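Local coordinates for response regulator (Xanthomonas campestris pv. campestris, PDB 3QYY), which probably makes the second messenger cyclic di-GMP through its diguanylate cyclase (GGDEF) domain, the part in this chain, which binds cyclic di-GMP and magnesium, at residues Phe43-Val47 with Leu144-Asp149; Met50-Ile56 with Val68-Leu72; Trp79-Trp85 with Ile96-Ala100. The contacts are given in a common frame with arbitrary orientation. Residue numbers count along the deposited sequence, not the author numbering.

Contact 1. Residues Phe43-Val47 with Leu144-Asp149; sequences FVLFV and LYRRAD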
loop_
_atom_site.group_PDB
_atom_site.type_symbol
_atom_site.label_atom_id
_atom_site.label_comp_id
_atom_site.label_asym_id
_atom_site.label_seq_id
_atom_site.Cartn_x
_atom_site.Cartn_y
_atom_site.Cartn_z
ATOM N N PHE B 43 -17.998 -1.720 20.474
ATOM C CA PHE B 43 -16.901 -1.176 19.692
ATOM C C PHE B 43 -16.819 -1.848 18.333
ATOM O O PHE B 43 -16.851 -3.075 18.225
ATOM C CB PHE B 43 -15.559 -1.331 20.414
ATOM C CG PHE B 43 -14.404 -0.738 19.651
ATOM C CD1 PHE B 43 -13.352 -1.537 19.216
ATOM C CD2 PHE B 43 -14.399 0.617 19.327
ATOM C CE1 PHE B 43 -12.305 -0.998 18.463
ATOM C CE2 PHE B 43 -13.356 1.169 18.574
ATOM C CZ PHE B 43 -12.307 0.354 18.141
ATOM N N VAL B 44 -16.728 -1.025 17.296
ATOM C CA VAL B 44 -16.625 -1.510 15.932
ATOM C C VAL B 44 -15.370 -0.894 15.322
ATOM O O VAL B 44 -15.163 0.319 15.408
ATOM C CB VAL B 44 -17.847 -1.087 15.097
ATOM C CG1 VAL B 44 -17.765 -1.702 13.708
ATOM C CG2 VAL B 44 -19.135 -1.518 15.804
ATOM N N LEU B 45 -14.530 -1.731 14.721
ATOM C CA LEU B 45 -13.299 -1.258 14.089
ATOM C C LEU B 45 -13.423 -1.342 12.578
ATOM O O LEU B 45 -13.862 -2.364 12.042
ATOM C CB LEU B 45 -12.104 -2.106 14.540
ATOM C CG LEU B 45 -10.764 -1.780 13.866
ATOM C CD1 LEU B 45 -10.284 -0.403 14.332
ATOM C CD2 LEU B 45 -9.734 -2.856 14.202
ATOM N N PHE B 46 -13.042 -0.265 11.895
ATOM C CA PHE B 46 -13.077 -0.219 10.439
ATOM C C PHE B 46 -11.672 0.002 9.888
ATOM O O PHE B 46 -10.895 0.780 10.444
ATOM C CB PHE B 46 -13.939 0.938 9.922
ATOM C CG PHE B 46 -15.383 0.861 10.318
ATOM C CD1 PHE B 46 -15.819 1.415 11.516
ATOM C CD2 PHE B 46 -16.313 0.257 9.478
ATOM C CE1 PHE B 46 -17.167 1.375 11.871
ATOM C CE2 PHE B 46 -17.667 0.210 9.823
ATOM C CZ PHE B 46 -18.091 0.771 11.023
ATOM N N VAL B 47 -11.353 -0.689 8.800
ATOM C CA VAL B 47 -10.067 -0.518 8.129
ATOM C C VAL B 47 -10.448 -0.010 6.746
ATOM O O VAL B 47 -11.228 -0.660 6.041
ATOM C CB VAL B 47 -9.288 -1.849 7.996
ATOM C CG1 VAL B 47 -8.112 -1.673 7.016
ATOM C CG2 VAL B 47 -8.758 -2.275 9.358
ATOM N N LEU B 144 -9.000 -8.518 16.378
ATOM C CA LEU B 144 -10.038 -7.638 15.846
ATOM C C LEU B 144 -9.500 -6.955 14.590
ATOM O O LEU B 144 -10.196 -6.850 13.579
ATOM C CB LEU B 144 -10.433 -6.580 16.884
ATOM C CG LEU B 144 -11.555 -5.618 16.480
ATOM C CD1 LEU B 144 -12.852 -6.394 16.289
ATOM C CD2 LEU B 144 -11.735 -4.551 17.556
ATOM N N TYR B 145 -8.252 -6.499 14.660
ATOM C CA TYR B 145 -7.620 -5.841 13.523
ATOM C C TYR B 145 -7.526 -6.799 12.334
ATOM O O TYR B 145 -7.851 -6.435 11.199
ATOM C CB TYR B 145 -6.222 -5.333 13.904
ATOM C CG TYR B 145 -5.411 -4.867 12.711
ATOM C CD1 TYR B 145 -4.542 -5.738 12.050
ATOM C CD2 TYR B 145 -5.564 -3.579 12.203
ATOM C CE1 TYR B 145 -3.849 -5.336 10.905
ATOM C CE2 TYR B 145 -4.878 -3.167 11.062
ATOM C CZ TYR B 145 -4.025 -4.053 10.416
ATOM O OH TYR B 145 -3.377 -3.664 9.265
ATOM N N ARG B 146 -7.092 -8.026 12.596
ATOM C CA ARG B 146 -6.962 -9.020 11.537
ATOM C C ARG B 146 -8.291 -9.256 10.836
ATOM O O ARG B 146 -8.335 -9.392 9.618
ATOM C CB ARG B 146 -6.431 -10.340 12.103
ATOM C CG ARG B 146 -5.032 -10.230 12.684
ATOM C CD ARG B 146 -4.457 -11.588 13.061
ATOM N NE ARG B 146 -3.113 -11.454 13.612
ATOM C CZ ARG B 146 -2.346 -12.474 13.980
ATOM N NH1 ARG B 146 -2.786 -13.719 13.856
ATOM N NH2 ARG B 146 -1.136 -12.247 14.475
ATOM N N ARG B 147 -9.378 -9.299 11.603
ATOM C CA ARG B 147 -10.697 -9.518 11.020
ATOM C C ARG B 147 -11.130 -8.352 10.136
ATOM O O ARG B 147 -11.602 -8.551 9.016
ATOM C CB ARG B 147 -11.736 -9.747 12.123
ATOM C CG ARG B 147 -11.570 -11.070 12.855
ATOM C CD ARG B 147 -12.635 -11.246 13.924
ATOM N NE ARG B 147 -12.519 -12.535 14.601
ATOM C CZ ARG B 147 -13.342 -12.951 15.558
ATOM N NH1 ARG B 147 -14.346 -12.180 15.952
ATOM N NH2 ARG B 147 -13.158 -14.137 16.123
ATOM N N ALA B 148 -10.971 -7.134 10.642
ATOM C CA ALA B 148 -11.343 -5.941 9.888
ATOM C C ALA B 148 -10.471 -5.794 8.643
ATOM O O ALA B 148 -10.958 -5.447 7.569
ATOM C CB ALA B 148 -11.198 -4.706 10.769
ATOM N N ASP B 149 -9.180 -6.063 8.796
ATOM C CA ASP B 149 -8.231 -5.953 7.689
ATOM C C ASP B 149 -8.585 -6.934 6.575
ATOM O O ASP B 149 -8.591 -6.574 5.397
ATOM C CB ASP B 149 -6.806 -6.209 8.201
ATOM C CG ASP B 149 -5.729 -5.761 7.216
ATOM O OD1 ASP B 149 -5.868 -4.665 6.636
ATOM O OD2 ASP B 149 -4.733 -6.495 7.035
#
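Strand 44-47, in the central sheet of the GGDEF domain, lies against helix 144-149 with the two axes 7.6 Å apart at closest approach and crossing at -49°. What meets here is almost wholly apolar. Because side chains alternate along a strand, Leu-45 and Val-47 point to the helix and Val-44 and Phe-46 to the other side of the sheet. Leu-144 takes the early end of the strand: its CD2 sits 3.7 Å from Phe-43 CE1, at the ring edge, and 3.9 Å from Leu-45 CB. One helical turn on, Ala-148 CB comes to 3.7 Å from Val-47 CG2 and 3.8 Å from Leu-45 O. So small a side chain lets the helix backbone come close to the strand. Leu-45 CD2 also packs on the helix backbone itself, 3.7 Å from Tyr-145 CA.

At the ligand side of the helix, Tyr-145 touches a bound cyclic di-GMP and stacks on Trp-89. Lys-54 of the second subunit is hydrogen-bonded to the Tyr-145 OH and also forms an intersubunit salt bridge with Asp-149.

Within the fold, the strand is hydrogen-bonded between 93-98 and 128-134. Helix 22-38 covers the same face as helix 141-157, with Met-29 against Leu-45 and Tyr-145, and helix 102-116 covers the Val-44 and Phe-46 face.

Contact 2. Residues Met50-Ile56 with Val68-Leu72; sequences MDNLKPI and VLVRL. With C2E (9,9'-[(2R,3R,3aS,5S,7aR,9R,10R,10aS,12S,14aR)-3,5,10,12-tetrahydroxy-5,12-dioxidooctahydro-2H,7H-difuro[3,2-d:3',2'-j][1,3,7,9,2,8]tetraoxadiphosphacyclododecine-2,9-diyl]bis(2-amino-1,9-dihydro-6H-purin-6-one)), chain F.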
loop_
_atom_site.group_PDB
_atom_site.type_symbol
_atom_site.label_atom_id
_atom_site.label_comp_id
_atom_site.label_asym_id
_atom_site.label_seq_id
_atom_site.Cartn_x
_atom_site.Cartn_y
_atom_site.Cartn_z
ATOM N N MET B 50 -8.048 3.797 0.360
ATOM C CA MET B 50 -8.535 4.528 -0.801
ATOM C C MET B 50 -8.266 3.752 -2.088
ATOM O O MET B 50 -7.293 2.997 -2.182
ATOM C CB MET B 50 -7.883 5.913 -0.879
ATOM C CG MET B 50 -8.300 6.852 0.244
ATOM S SD MET B 50 -7.876 8.563 -0.115
ATOM C CE MET B 50 -9.193 8.999 -1.266
ATOM N N ASP B 51 -9.136 3.953 -3.073
ATOM C CA ASP B 51 -9.040 3.279 -4.370
ATOM C C ASP B 51 -8.520 4.181 -5.491
ATOM O O ASP B 51 -7.896 3.697 -6.436
ATOM C CB ASP B 51 -10.423 2.788 -4.828
ATOM C CG ASP B 51 -11.015 1.719 -3.932
ATOM O OD1 ASP B 51 -12.240 1.484 -4.054
ATOM O OD2 ASP B 51 -10.275 1.108 -3.131
ATOM N N ASN B 52 -8.770 5.483 -5.387
ATOM C CA ASN B 52 -8.403 6.397 -6.475
ATOM C C ASN B 52 -7.601 7.654 -6.161
ATOM O O ASN B 52 -7.777 8.673 -6.830
ATOM C CB ASN B 52 -9.688 6.823 -7.186
ATOM C CG ASN B 52 -10.567 7.702 -6.308
ATOM O OD1 ASN B 52 -10.555 7.585 -5.077
ATOM N ND2 ASN B 52 -11.343 8.583 -6.936
ATOM N N LEU B 53 -6.716 7.604 -5.176
ATOM C CA LEU B 53 -5.937 8.791 -4.848
ATOM C C LEU B 53 -4.817 9.086 -5.843
ATOM O O LEU B 53 -4.544 10.244 -6.149
ATOM C CB LEU B 53 -5.341 8.670 -3.445
ATOM C CG LEU B 53 -4.572 9.909 -2.968
ATOM C CD1 LEU B 53 -5.477 11.143 -3.059
ATOM C CD2 LEU B 53 -4.096 9.700 -1.538
ATOM N N LYS B 54 -4.172 8.039 -6.350
ATOM C CA LYS B 54 -3.065 8.211 -7.284
ATOM C C LYS B 54 -3.396 9.055 -8.516
ATOM O O LYS B 54 -2.662 9.982 -8.850
ATOM C CB LYS B 54 -2.530 6.843 -7.704
ATOM C CG LYS B 54 -1.108 6.879 -8.216
ATOM C CD LYS B 54 -0.501 5.491 -8.142
ATOM C CE LYS B 54 0.962 5.523 -8.481
ATOM N NZ LYS B 54 1.569 4.195 -8.229
ATOM N N PRO B 55 -4.496 8.745 -9.219
ATOM C CA PRO B 55 -4.806 9.566 -10.393
ATOM C C PRO B 55 -4.982 11.049 -10.041
ATOM O O PRO B 55 -4.688 11.923 -10.854
ATOM C CB PRO B 55 -6.079 8.917 -10.952
ATOM C CG PRO B 55 -6.678 8.215 -9.760
ATOM C CD PRO B 55 -5.472 7.655 -9.059
ATOM N N ILE B 56 -5.440 11.331 -8.825
ATOM C CA ILE B 56 -5.620 12.715 -8.391
ATOM C C ILE B 56 -4.267 13.418 -8.288
ATOM O O ILE B 56 -4.126 14.569 -8.717
ATOM C CB ILE B 56 -6.367 12.788 -7.032
ATOM C CG1 ILE B 56 -7.806 12.298 -7.219
ATOM C CG2 ILE B 56 -6.359 14.222 -6.498
ATOM C CD1 ILE B 56 -8.600 12.151 -5.929
ATOM N N VAL B 68 -6.946 16.075 -0.291
ATOM C CA VAL B 68 -7.952 15.015 -0.291
ATOM C C VAL B 68 -7.895 14.258 1.038
ATOM O O VAL B 68 -8.927 13.988 1.650
ATOM C CB VAL B 68 -7.729 13.995 -1.436
ATOM C CG1 VAL B 68 -8.769 12.889 -1.352
ATOM C CG2 VAL B 68 -7.816 14.690 -2.786
ATOM N N LEU B 69 -6.688 13.914 1.480
ATOM C CA LEU B 69 -6.525 13.191 2.740
ATOM C C LEU B 69 -6.962 14.055 3.918
ATOM O O LEU B 69 -7.538 13.559 4.887
ATOM C CB LEU B 69 -5.068 12.768 2.929
ATOM C CG LEU B 69 -4.532 11.725 1.943
ATOM C CD1 LEU B 69 -3.040 11.541 2.171
ATOM C CD2 LEU B 69 -5.262 10.407 2.126
ATOM N N VAL B 70 -6.679 15.352 3.834
ATOM C CA VAL B 70 -7.063 16.275 4.890
ATOM C C VAL B 70 -8.586 16.373 4.994
ATOM O O VAL B 70 -9.135 16.343 6.096
ATOM C CB VAL B 70 -6.468 17.682 4.646
ATOM C CG1 VAL B 70 -7.090 18.692 5.606
ATOM C CG2 VAL B 70 -4.960 17.641 4.852
ATOM N N ARG B 71 -9.262 16.470 3.852
ATOM C CA ARG B 71 -10.721 16.569 3.840
ATOM C C ARG B 71 -11.371 15.283 4.345
ATOM O O ARG B 71 -12.396 15.323 5.028
ATOM C CB ARG B 71 -11.237 16.877 2.427
ATOM C CG ARG B 71 -11.065 15.739 1.437
ATOM C CD ARG B 71 -11.832 15.966 0.133
ATOM N NE ARG B 71 -13.280 15.994 0.334
ATOM C CZ ARG B 71 -13.970 17.070 0.700
ATOM N NH1 ARG B 71 -13.349 18.225 0.905
ATOM N NH2 ARG B 71 -15.284 16.991 0.868
ATOM N N LEU B 72 -10.775 14.142 4.008
ATOM C CA LEU B 72 -11.311 12.857 4.445
ATOM C C LEU B 72 -11.390 12.812 5.966
ATOM O O LEU B 72 -12.435 12.489 6.536
ATOM C CB LEU B 72 -10.429 11.712 3.931
ATOM C CG LEU B 72 -10.809 10.272 4.306
ATOM C CD1 LEU B 72 -10.162 9.309 3.326
ATOM C CD2 LEU B 72 -10.374 9.956 5.732
HETATM P P1 C2E F . 2.507 5.859 -4.650
HETATM O O2P C2E F . 3.207 7.075 -4.097
HETATM O O1P C2E F . 2.928 5.445 -6.029
HETATM O "O5'" C2E F . 2.724 4.608 -3.717
HETATM C "C5'" C2E F . 2.128 3.342 -4.069
HETATM C "C4'" C2E F . 2.485 2.359 -2.965
HETATM O "O4'" C2E F . 3.863 2.257 -2.667
HETATM C "C3'" C2E F . 1.813 2.716 -1.645
HETATM O "O3'" C2E F . 0.450 2.264 -1.614
HETATM C "C2'" C2E F . 2.740 2.058 -0.668
HETATM O "O2'" C2E F . 2.295 0.707 -0.460
HETATM C "C1'" C2E F . 4.134 2.089 -1.282
HETATM N N9 C2E F . 4.876 3.270 -0.788
HETATM C C8 C2E F . 5.225 4.367 -1.499
HETATM N N7 C2E F . 5.907 5.250 -0.743
HETATM C C5 C2E F . 6.010 4.720 0.473
HETATM C C6 C2E F . 6.626 5.122 1.763
HETATM O O6 C2E F . 7.235 6.218 1.862
HETATM N N1 C2E F . 6.524 4.279 2.820
HETATM C C2 C2E F . 5.877 3.082 2.739
HETATM N N2 C2E F . 5.812 2.288 3.823
HETATM N N3 C2E F . 5.283 2.649 1.575
HETATM C C4 C2E F . 5.323 3.416 0.441
HETATM P P11 C2E F . -0.526 3.235 -0.780
HETATM O O21 C2E F . 0.006 3.415 0.601
HETATM O O11 C2E F . -1.851 2.559 -0.825
HETATM O O5A C2E F . -0.625 4.638 -1.501
HETATM C C5A C2E F . -1.143 4.691 -2.830
HETATM C C4A C2E F . -1.102 6.101 -3.345
HETATM O O4A C2E F . -1.767 7.078 -2.496
HETATM C C3A C2E F . 0.317 6.624 -3.535
HETATM O O3A C2E F . 0.916 6.145 -4.760
HETATM C C2A C2E F . 0.097 8.103 -3.511
HETATM O O2A C2E F . -0.184 8.538 -4.855
HETATM C C1A C2E F . -1.084 8.343 -2.585
HETATM N N91 C2E F . -0.619 8.852 -1.264
HETATM C C81 C2E F . -0.295 8.147 -0.150
HETATM N N71 C2E F . 0.084 8.967 0.860
HETATM C C51 C2E F . 0.007 10.226 0.401
HETATM C C61 C2E F . 0.256 11.599 0.925
HETATM O O61 C2E F . 0.647 11.798 2.097
HETATM N N11 C2E F . 0.048 12.651 0.096
HETATM C C21 C2E F . -0.380 12.503 -1.200
HETATM N N21 C2E F . -0.563 13.604 -1.968
HETATM N N31 C2E F . -0.630 11.277 -1.740
HETATM C C41 C2E F . -0.456 10.130 -1.000
#
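Val-68 opens the second segment and meets three residues of 50-56. Its CG1 lies 3.9 Å from Met-50 CE, its CB 4.0 Å from Leu-53 CD1, and its CG2 4.0 Å from Ile-56 CG2, so this one valine packs against the methionine at the strand end and two residues of the segment that follows it.

Leu-69 comes next. Its CA-to-CB bond points sideways, yet CD2 reaches 3.9 Å from both Met-50 SD and Leu-53 CD2. The two leucines also form an apolar wall of the cyclic di-GMP pocket: Leu-69 CD1 is 3.5 Å from C61 of a guanine base, and Leu-53 CD2 is 3.5 Å from the sugar carbon C1A. Lys-54, next to Leu-53 on helix 53-60, donates a hydrogen bond from NZ to the phosphate oxygen O1P at 2.9 Å, and its NZ also forms a salt bridge with Asp-149 of the second subunit.

Leu-72, one turn after Val-68, closes the row with CD1 4.2 Å from Met-50 SD. Met-50 thus touches three residues of one helix face.

Around this core, helices 53-60 and 62-77 follow the end of strand 44-50, where Met-50 packs on Asp-92, a magnesium ligand. Strand 85-90 touches helix 62-77 through Arg-88 against Leu-69 and Ile-86 against Leu-72.

Contact 3. Residues Trp79-Trp85 with Ile96-Ala100; sequences WLGAQDW and IGVHA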
loop_
_atom_site.group_PDB
_atom_site.type_symbol
_atom_site.label_atom_id
_atom_site.label_comp_id
_atom_site.label_asym_id
_atom_site.label_seq_id
_atom_site.Cartn_x
_atom_site.Cartn_y
_atom_site.Cartn_z
ATOM N N TRP B 79 -18.617 13.679 12.235
ATOM C CA TRP B 79 -19.675 12.795 12.718
ATOM C C TRP B 79 -19.221 11.872 13.842
ATOM O O TRP B 79 -20.046 11.320 14.575
ATOM C CB TRP B 79 -20.266 11.960 11.567
ATOM C CG TRP B 79 -19.302 11.053 10.836
ATOM C CD1 TRP B 79 -18.677 11.308 9.645
ATOM C CD2 TRP B 79 -18.912 9.724 11.215
ATOM N NE1 TRP B 79 -17.930 10.220 9.256
ATOM C CE2 TRP B 79 -18.055 9.234 10.200
ATOM C CE3 TRP B 79 -19.204 8.899 12.310
ATOM C CZ2 TRP B 79 -17.488 7.953 10.249
ATOM C CZ3 TRP B 79 -18.639 7.623 12.359
ATOM C CH2 TRP B 79 -17.791 7.165 11.332
ATOM N N LEU B 80 -17.910 11.709 13.984
ATOM C CA LEU B 80 -17.368 10.844 15.025
ATOM C C LEU B 80 -17.796 11.295 16.414
ATOM O O LEU B 80 -17.914 12.491 16.681
ATOM C CB LEU B 80 -15.839 10.811 14.948
ATOM C CG LEU B 80 -15.241 10.017 13.783
ATOM C CD1 LEU B 80 -13.726 10.205 13.750
ATOM C CD2 LEU B 80 -15.594 8.543 13.943
ATOM N N GLY B 81 -18.025 10.322 17.291
ATOM C CA GLY B 81 -18.432 10.623 18.650
ATOM C C GLY B 81 -17.257 11.051 19.507
ATOM O O GLY B 81 -16.103 10.917 19.102
ATOM N N ALA B 82 -17.553 11.558 20.699
ATOM C CA ALA B 82 -16.527 12.027 21.623
ATOM C C ALA B 82 -15.535 10.943 22.031
ATOM O O ALA B 82 -14.407 11.243 22.420
ATOM C CB ALA B 82 -17.185 12.618 22.865
ATOM N N GLN B 83 -15.949 9.684 21.943
ATOM C CA GLN B 83 -15.074 8.584 22.326
ATOM C C GLN B 83 -14.601 7.774 21.121
ATOM O O GLN B 83 -13.841 6.816 21.264
ATOM C CB GLN B 83 -15.790 7.664 23.315
ATOM C CG GLN B 83 -14.837 6.877 24.188
ATOM C CD GLN B 83 -13.865 7.781 24.920
ATOM O OE1 GLN B 83 -14.271 8.674 25.669
ATOM N NE2 GLN B 83 -12.572 7.560 24.705
ATOM N N ASP B 84 -15.058 8.164 19.938
ATOM C CA ASP B 84 -14.676 7.479 18.711
ATOM C C ASP B 84 -13.341 8.052 18.233
ATOM O O ASP B 84 -12.824 9.009 18.811
ATOM C CB ASP B 84 -15.756 7.684 17.651
ATOM C CG ASP B 84 -17.121 7.175 18.102
ATOM O OD1 ASP B 84 -18.130 7.554 17.479
ATOM O OD2 ASP B 84 -17.185 6.388 19.072
ATOM N N TRP B 85 -12.774 7.474 17.183
ATOM C CA TRP B 85 -11.502 7.984 16.696
ATOM C C TRP B 85 -11.184 7.592 15.270
ATOM O O TRP B 85 -11.747 6.639 14.733
ATOM C CB TRP B 85 -10.361 7.517 17.606
ATOM C CG TRP B 85 -10.292 6.024 17.806
ATOM C CD1 TRP B 85 -10.851 5.305 18.823
ATOM C CD2 TRP B 85 -9.615 5.076 16.969
ATOM N NE1 TRP B 85 -10.562 3.967 18.674
ATOM C CE2 TRP B 85 -9.805 3.799 17.545
ATOM C CE3 TRP B 85 -8.865 5.182 15.788
ATOM C CZ2 TRP B 85 -9.269 2.630 16.980
ATOM C CZ3 TRP B 85 -8.333 4.019 15.224
ATOM C CH2 TRP B 85 -8.538 2.762 15.824
ATOM N N ILE B 96 -10.815 3.487 11.713
ATOM C CA ILE B 96 -11.810 4.267 12.428
ATOM C C ILE B 96 -12.401 3.387 13.522
ATOM O O ILE B 96 -12.806 2.248 13.266
ATOM C CB ILE B 96 -12.946 4.766 11.491
ATOM C CG1 ILE B 96 -12.385 5.779 10.482
ATOM C CG2 ILE B 96 -14.058 5.405 12.317
ATOM C CD1 ILE B 96 -13.442 6.427 9.578
ATOM N N GLY B 97 -12.414 3.914 14.743
ATOM C CA GLY B 97 -12.970 3.184 15.866
ATOM C C GLY B 97 -14.259 3.866 16.287
ATOM O O GLY B 97 -14.271 5.071 16.550
ATOM N N VAL B 98 -15.348 3.105 16.335
ATOM C CA VAL B 98 -16.642 3.661 16.717
ATOM C C VAL B 98 -17.242 2.899 17.890
ATOM O O VAL B 98 -17.492 1.696 17.794
ATOM C CB VAL B 98 -17.649 3.608 15.545
ATOM C CG1 VAL B 98 -18.996 4.180 15.989
ATOM C CG2 VAL B 98 -17.107 4.381 14.349
ATOM N N HIS B 99 -17.464 3.599 18.998
ATOM C CA HIS B 99 -18.061 2.972 20.168
ATOM C C HIS B 99 -19.570 3.131 20.122
ATOM O O HIS B 99 -20.145 3.993 20.793
ATOM C CB HIS B 99 -17.502 3.572 21.460
ATOM C CG HIS B 99 -16.159 3.032 21.839
ATOM N ND1 HIS B 99 -14.996 3.757 21.701
ATOM C CD2 HIS B 99 -15.793 1.824 22.329
ATOM C CE1 HIS B 99 -13.971 3.021 22.092
ATOM N NE2 HIS B 99 -14.428 1.843 22.477
ATOM N N ALA B 100 -20.197 2.285 19.309
ATOM C CA ALA B 100 -21.642 2.265 19.123
ATOM C C ALA B 100 -21.998 0.879 18.594
ATOM O O ALA B 100 -21.112 0.081 18.302
ATOM C CB ALA B 100 -22.052 3.324 18.117
#
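At the apolar centre, Ile-96 and Val-98 meet the residues leading into a beta hairpin, the 85-90/93-98 pair that carries the GGDEF signature at its tip. Leu-80 CD2 is 3.9 Å from Ile-96 CG2, and Trp-79 CZ3 brings its ring edge to 4.1 Å from Val-98 CG2. Trp-85 folds back across the strand beside it, with Gly-97 CA 3.8 Å from the centroid of its five-membered ring in a CH-pi contact. A side chain at Gly-97 would collide with that indole, whose NE1 is hydrogen-bonded to Ser-32 of helix 22-38.

Further out the backbones pair. Trp-85 and Gly-97 form an antiparallel hydrogen-bonded pair, N to O 2.9 Å from Trp-85 to Gly-97 and 2.8 Å from Gly-97 to Trp-85. Strand 93-98 is paired with 44-50 on its other edge.

Just before strand 85-90, a type I turn from Gly-81 to Asp-84 brings the chain round; beyond the end of strand 93-98, His-99 ND1 donates to Gln-83 O at 3.3 Å. Asp-84 takes one backbone amide from each segment: OD1 accepts from Gly-81 N at 2.8 Å, and OD2 accepts from His-99 N at 2.8 Å.

In the fold
From the N terminus, the chain passes Phe-43 and enters strand 44-50, opening contact 1, and runs straight on into 50-56, the first half of contact 2. After the rest of helix 53-60 and a short turn, helix 62-77 closes contact 2. Contact 3 opens next and closes across the hairpin of strands 85-90 and 93-98, in series with contact 2. Both nest inside the long loop that ends when helix 141-157 closes contact 1. Contacts 1 and 3 share the sheet directly: Val-44 N to Val-98 O and Phe-46 N to Ile-96 O, each 2.9 Å, are probable hydrogen bonds. Contact 2 lies across the chain's centre from both, about 21 and 22 Å away between centres.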